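Local coordinates for vesicular integral-membrane protein VIP36 (PDB 2DUR) that acts as a calcium-dependent lectin of the early secretory pathway, binding high-mannose glycans and helping to transport and sort the glycoproteins that carry them, at residues 70-75 against 83-88; 109-114 against 176-181. All blocks are in the same frame, centred on the assembly; numbering follows the deposited sequence.

Contact 1: 70-75 against 83-88; sequences FKVHGT and DGIALW. With MAN (alpha-D-mannopyranose), chain C.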
loop_
_atom_site.group_PDB
_atom_site.type_symbol
_atom_site.label_atom_id
_atom_site.label_comp_id
_atom_site.label_asym_id
_atom_site.label_seq_id
_atom_site.Cartn_x
_atom_site.Cartn_y
_atom_site.Cartn_z
ATOM N N PHE A 70 0.439 -6.636 -8.206
ATOM C CA PHE A 70 1.431 -7.209 -7.279
ATOM C C PHE A 70 1.417 -8.715 -7.412
ATOM O O PHE A 70 0.517 -9.298 -8.016
ATOM C CB PHE A 70 1.104 -6.782 -5.835
ATOM C CG PHE A 70 -0.159 -7.397 -5.293
ATOM C CD1 PHE A 70 -1.405 -6.793 -5.560
ATOM C CD2 PHE A 70 -0.137 -8.590 -4.556
ATOM C CE1 PHE A 70 -2.599 -7.386 -5.092
ATOM C CE2 PHE A 70 -1.319 -9.177 -4.061
ATOM C CZ PHE A 70 -2.576 -8.570 -4.350
ATOM N N LYS A 71 2.421 -9.377 -6.843
ATOM C CA LYS A 71 2.394 -10.823 -6.774
ATOM C C LYS A 71 3.071 -11.272 -5.488
ATOM O O LYS A 71 4.228 -10.922 -5.259
ATOM C CB LYS A 71 3.100 -11.447 -7.984
ATOM C CG LYS A 71 2.765 -12.887 -8.145
ATOM C CD LYS A 71 3.490 -13.501 -9.341
ATOM C CE LYS A 71 3.360 -15.016 -9.310
ATOM N NZ LYS A 71 1.972 -15.511 -9.616
ATOM N N VAL A 72 2.335 -12.000 -4.663
ATOM C CA VAL A 72 2.901 -12.615 -3.468
ATOM C C VAL A 72 2.922 -14.111 -3.684
ATOM O O VAL A 72 1.881 -14.747 -3.896
ATOM C CB VAL A 72 2.113 -12.256 -2.189
ATOM C CG1 VAL A 72 2.742 -12.944 -0.970
ATOM C CG2 VAL A 72 2.091 -10.725 -2.030
ATOM N N HIS A 73 4.116 -14.686 -3.618
ATOM C CA HIS A 73 4.253 -16.094 -3.943
ATOM C C HIS A 73 5.502 -16.680 -3.312
ATOM O O HIS A 73 6.492 -15.997 -3.178
ATOM C CB HIS A 73 4.281 -16.275 -5.473
ATOM C CG HIS A 73 5.363 -15.508 -6.165
ATOM N ND1 HIS A 73 6.403 -16.138 -6.818
ATOM C CD2 HIS A 73 5.591 -14.176 -6.290
ATOM C CE1 HIS A 73 7.204 -15.226 -7.341
ATOM N NE2 HIS A 73 6.728 -14.028 -7.045
ATOM N N GLY A 74 5.438 -17.942 -2.925
ATOM C CA GLY A 74 6.629 -18.595 -2.391
ATOM C C GLY A 74 6.382 -20.058 -2.150
ATOM O O GLY A 74 5.308 -20.581 -2.454
ATOM N N THR A 75 7.383 -20.719 -1.584
ATOM C CA THR A 75 7.361 -22.172 -1.494
ATOM C C THR A 75 7.189 -22.731 -0.081
ATOM O O THR A 75 7.211 -23.953 0.104
ATOM C CB THR A 75 8.617 -22.777 -2.130
ATOM O OG1 THR A 75 9.768 -22.312 -1.419
ATOM C CG2 THR A 75 8.727 -22.383 -3.600
ATOM N N ASP A 83 5.891 -11.947 5.402
ATOM C CA ASP A 83 4.831 -11.453 6.289
ATOM C C ASP A 83 3.752 -10.642 5.579
ATOM O O ASP A 83 2.633 -10.495 6.101
ATOM C CB ASP A 83 5.483 -10.588 7.382
ATOM C CG ASP A 83 6.037 -11.441 8.513
ATOM O OD1 ASP A 83 7.269 -11.698 8.545
ATOM O OD2 ASP A 83 5.216 -11.901 9.334
ATOM N N GLY A 84 4.103 -10.091 4.418
ATOM C CA GLY A 84 3.170 -9.289 3.622
ATOM C C GLY A 84 3.733 -8.006 3.042
ATOM O O GLY A 84 4.921 -7.703 3.156
ATOM N N ILE A 85 2.841 -7.241 2.422
ATOM C CA ILE A 85 3.156 -5.987 1.764
ATOM C C ILE A 85 2.408 -4.858 2.459
ATOM O O ILE A 85 1.271 -5.069 2.898
ATOM C CB ILE A 85 2.706 -6.041 0.250
ATOM C CG1 ILE A 85 3.626 -6.984 -0.542
ATOM C CG2 ILE A 85 2.654 -4.630 -0.370
ATOM C CD1 ILE A 85 3.105 -7.274 -1.983
ATOM N N ALA A 86 3.022 -3.675 2.510
ATOM C CA ALA A 86 2.306 -2.425 2.888
ATOM C C ALA A 86 2.395 -1.435 1.740
ATOM O O ALA A 86 3.436 -1.317 1.097
ATOM C CB ALA A 86 2.911 -1.800 4.145
ATOM N N LEU A 87 1.283 -0.754 1.470
ATOM C CA LEU A 87 1.224 0.358 0.533
ATOM C C LEU A 87 1.050 1.608 1.358
ATOM O O LEU A 87 0.270 1.597 2.299
ATOM C CB LEU A 87 0.009 0.198 -0.388
ATOM C CG LEU A 87 0.013 -1.117 -1.157
ATOM C CD1 LEU A 87 -1.277 -1.265 -1.960
ATOM C CD2 LEU A 87 1.247 -1.210 -2.076
ATOM N N TRP A 88 1.752 2.675 0.982
ATOM C CA TRP A 88 1.856 3.852 1.795
ATOM C C TRP A 88 1.462 5.104 1.058
ATOM O O TRP A 88 1.787 5.279 -0.128
ATOM C CB TRP A 88 3.312 4.023 2.252
ATOM C CG TRP A 88 3.822 2.868 3.026
ATOM C CD1 TRP A 88 4.628 1.864 2.570
ATOM C CD2 TRP A 88 3.563 2.586 4.404
ATOM N NE1 TRP A 88 4.885 0.958 3.583
ATOM C CE2 TRP A 88 4.277 1.401 4.731
ATOM C CE3 TRP A 88 2.815 3.243 5.417
ATOM C CZ2 TRP A 88 4.238 0.827 6.010
ATOM C CZ3 TRP A 88 2.809 2.684 6.715
ATOM C CH2 TRP A 88 3.522 1.499 7.005
HETATM C C1 MAN C . 9.556 -13.742 13.464
HETATM C C2 MAN C . 9.215 -12.296 13.817
HETATM C C3 MAN C . 7.746 -11.990 13.486
HETATM C C4 MAN C . 7.382 -12.425 12.058
HETATM C C5 MAN C . 7.664 -13.914 11.961
HETATM C C6 MAN C . 7.261 -14.483 10.600
HETATM O O1 MAN C . 9.068 -14.623 14.473
HETATM O O2 MAN C . 10.040 -11.446 13.059
HETATM O O3 MAN C . 7.488 -10.608 13.683
HETATM O O4 MAN C . 6.029 -12.172 11.746
HETATM O O5 MAN C . 9.062 -14.064 12.163
HETATM O O6 MAN C . 8.110 -13.975 9.592
#

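Contact 2: 109-114 against 176-181; sequences LAIFLD and LTVMTD. With CA (calcium ion), chain E.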
loop_
_atom_site.group_PDB
_atom_site.type_symbol
_atom_site.label_atom_id
_atom_site.label_comp_id
_atom_site.label_asym_id
_atom_site.label_seq_id
_atom_site.Cartn_x
_atom_site.Cartn_y
_atom_site.Cartn_z
ATOM N N LEU A 109 -1.516 7.223 5.563
ATOM C CA LEU A 109 -2.347 6.060 5.274
ATOM C C LEU A 109 -1.482 4.853 4.975
ATOM O O LEU A 109 -0.488 4.973 4.247
ATOM C CB LEU A 109 -3.217 6.367 4.049
ATOM C CG LEU A 109 -4.000 5.198 3.476
ATOM C CD1 LEU A 109 -5.084 4.735 4.462
ATOM C CD2 LEU A 109 -4.581 5.610 2.110
ATOM N N ALA A 110 -1.844 3.728 5.572
ATOM C CA ALA A 110 -1.279 2.410 5.225
ATOM C C ALA A 110 -2.373 1.475 4.788
ATOM O O ALA A 110 -3.464 1.477 5.358
ATOM C CB ALA A 110 -0.559 1.798 6.430
ATOM N N ILE A 111 -2.085 0.691 3.743
ATOM C CA ILE A 111 -2.907 -0.439 3.381
ATOM C C ILE A 111 -1.994 -1.660 3.550
ATOM O O ILE A 111 -0.959 -1.793 2.867
ATOM C CB ILE A 111 -3.460 -0.341 1.934
ATOM C CG1 ILE A 111 -4.127 1.041 1.692
ATOM C CG2 ILE A 111 -4.411 -1.525 1.637
ATOM C CD1 ILE A 111 -3.210 2.076 1.073
ATOM N N PHE A 112 -2.378 -2.554 4.455
ATOM C CA PHE A 112 -1.554 -3.731 4.739
ATOM C C PHE A 112 -2.151 -4.949 4.073
ATOM O O PHE A 112 -3.342 -5.188 4.209
ATOM C CB PHE A 112 -1.551 -4.006 6.245
ATOM C CG PHE A 112 -1.042 -2.872 7.082
ATOM C CD1 PHE A 112 0.155 -2.226 6.770
ATOM C CD2 PHE A 112 -1.787 -2.441 8.174
ATOM C CE1 PHE A 112 0.639 -1.180 7.575
ATOM C CE2 PHE A 112 -1.303 -1.436 9.005
ATOM C CZ PHE A 112 -0.112 -0.787 8.689
ATOM N N LEU A 113 -1.306 -5.760 3.434
ATOM C CA LEU A 113 -1.718 -7.053 2.866
ATOM C C LEU A 113 -0.932 -8.078 3.696
ATOM O O LEU A 113 0.231 -8.386 3.395
ATOM C CB LEU A 113 -1.320 -7.117 1.386
ATOM C CG LEU A 113 -2.153 -6.274 0.417
ATOM C CD1 LEU A 113 -1.744 -4.832 0.514
ATOM C CD2 LEU A 113 -1.931 -6.769 -1.010
ATOM N N ASP A 114 -1.556 -8.539 4.776
ATOM C CA ASP A 114 -0.881 -9.339 5.816
ATOM C C ASP A 114 -1.171 -10.816 5.549
ATOM O O ASP A 114 -2.326 -11.213 5.528
ATOM C CB ASP A 114 -1.440 -8.898 7.190
ATOM C CG ASP A 114 -0.723 -9.547 8.374
ATOM O OD1 ASP A 114 -0.913 -9.081 9.534
ATOM O OD2 ASP A 114 0.037 -10.514 8.158
ATOM N N LEU A 176 -12.583 6.439 1.335
ATOM C CA LEU A 176 -11.441 5.560 1.066
ATOM C C LEU A 176 -11.988 4.196 0.691
ATOM O O LEU A 176 -12.678 3.549 1.478
ATOM C CB LEU A 176 -10.562 5.457 2.327
ATOM C CG LEU A 176 -9.354 4.508 2.194
ATOM C CD1 LEU A 176 -8.389 4.972 1.117
ATOM C CD2 LEU A 176 -8.641 4.342 3.544
ATOM N N THR A 177 -11.682 3.751 -0.523
ATOM C CA THR A 177 -12.203 2.471 -1.007
ATOM C C THR A 177 -11.026 1.601 -1.426
ATOM O O THR A 177 -10.128 2.049 -2.143
ATOM C CB THR A 177 -13.176 2.666 -2.225
ATOM O OG1 THR A 177 -14.143 3.682 -1.921
ATOM C CG2 THR A 177 -13.862 1.378 -2.571
ATOM N N VAL A 178 -11.036 0.363 -0.967
ATOM C CA VAL A 178 -10.041 -0.615 -1.410
ATOM C C VAL A 178 -10.790 -1.762 -2.061
ATOM O O VAL A 178 -11.719 -2.310 -1.460
ATOM C CB VAL A 178 -9.206 -1.152 -0.207
ATOM C CG1 VAL A 178 -8.150 -2.134 -0.693
ATOM C CG2 VAL A 178 -8.568 0.013 0.551
ATOM N N MET A 179 -10.400 -2.104 -3.293
ATOM C CA MET A 179 -11.023 -3.196 -4.047
ATOM C C MET A 179 -9.951 -4.174 -4.514
ATOM O O MET A 179 -8.793 -3.806 -4.626
ATOM C CB MET A 179 -11.788 -2.632 -5.243
ATOM C CG MET A 179 -12.767 -1.556 -4.835
ATOM S SD MET A 179 -13.643 -0.795 -6.214
ATOM C CE MET A 179 -12.325 0.148 -6.985
ATOM N N THR A 180 -10.349 -5.406 -4.802
ATOM C CA THR A 180 -9.383 -6.410 -5.237
ATOM C C THR A 180 -9.820 -6.992 -6.584
ATOM O O THR A 180 -11.017 -6.972 -6.933
ATOM C CB THR A 180 -9.259 -7.548 -4.219
ATOM O OG1 THR A 180 -10.514 -8.204 -4.070
ATOM C CG2 THR A 180 -8.833 -7.019 -2.825
ATOM N N ASP A 181 -8.839 -7.514 -7.312
ATOM C CA ASP A 181 -9.097 -8.288 -8.545
ATOM C C ASP A 181 -8.184 -9.501 -8.470
ATOM O O ASP A 181 -7.044 -9.446 -8.913
ATOM C CB ASP A 181 -8.847 -7.430 -9.782
ATOM C CG ASP A 181 -8.893 -8.235 -11.105
ATOM O OD1 ASP A 181 -9.295 -9.415 -11.101
ATOM O OD2 ASP A 181 -8.469 -7.649 -12.118
HETATM CA CA CA E . 0.744 -10.672 10.545
HETATM O O HOH W 1 2.725 -10.808 9.129
HETATM O O HOH W 2 1.455 -8.536 11.493
#

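Contact 1: 70-75 against 83-88
Ile85 meets Val72 and Phe70 between the two sheets of the beta sandwich, the legume-lectin-like fold of this lumenal domain. Ile85 lies on strand 84-90 of the sugar-binding sheet. Val72 and Phe70 lie on strand 64-73 of the facing sheet. No hydrogen bond joins the two segments.

The Ile85 side chain carries the contact. Its CB points to the other sheet and splits into two branches. CG2 turns along its own strand, toward Leu87; the nearest side-chain atom there is Leu87 CD2, 4.1 Å from Ile85 CG2. CG1 heads across the gap and comes within 4.3 Å of Val72 CG2. The chain then stays extended (chi2 170°), which carries CD1 out to the facing strand. CD1 rests 3.6 Å from Val72 CG2, and the two side chains lie alongside and run in opposite senses. CD1 also reaches Phe70 CD2 at 4.3 Å, approaching the ring obliquely. Outside the pair, His218 touches both Val72 and Ile85, and Leu113 packs on Phe70.

Gly84 comes just before Ile85. At its phi of 136° a CB would press on the carbonyl O of Asp83, reason enough for a glycine. Asp83 is the polar residue here. It follows a cis peptide bond, as the corresponding aspartate does in legume lectins. Its carboxylate points into the glycan pocket. Asp213, His142, Asn118 and Leu214 also hydrogen-bond the mannose there. Both carboxylate oxygens are used: Asp83 OD1 accepts a bond from mannose O6 at 2.6 Å, and Asp83 OD2 accepts one from mannose O4 at 2.6 Å.

Contact 2: 109-114 against 176-181
In the hydrophobic core of the beta sandwich, Leu109 meets Leu176. Leu109 is on strand 109-114 of the sugar-binding sheet. Leu176 is on strand 175-181 of the facing sheet. Their branched ends meet tip to tip. CG is anti to the backbone N in both (chi1 171° in Leu109, 177° in Leu176), and this brings the two pairs of methyls together midway between the sheets. Leu109 CD1 meets Leu176 CD2 at 3.7 Å, and Leu109 CD2 meets Leu176 CD1 at 4.0 Å.

A second pair follows two residues on. Ile111 CG2 faces Val178 CG1 at 4.4 Å, a looser touch. All four side chains are buried, and Ile194 and Val169 also pack on Leu176.

The far end of strand 109-114 has a different task. Asp114 grips the calcium ion with both carboxylate oxygens, OD1 at 2.5 Å and OD2 at 2.5 Å from the metal. Two waters, Tyr116 O, Asn118 OD1 and Asp145 OD2 complete seven ligands. Asn118 also hydrogen-bonds the mannose through ND2. A calcium site beside the sugar pocket, with one asparagine serving both, is characteristic of L-type lectins.

In the fold
Contact 1 and contact 2 are both buried and apolar, and both bridge the same two sheets of the sandwich. Their centres are 12 Å apart. Strands 84-90 and 109-114 are neighbours in the sugar-binding sheet, joined by backbone hydrogen bonds, among them Leu113 N to Ile85 O at 2.7 Å. On the facing sheet the contacts use different strands, 64-73 and 175-181. Contact 2 is nearer the centre of the chain. Contact 1 adds an aromatic ring and lies nearer the binding end. There the chemistry turns polar: segment 83-88 supplies a sugar-binding carboxylate, and segment 109-114 a calcium-binding one.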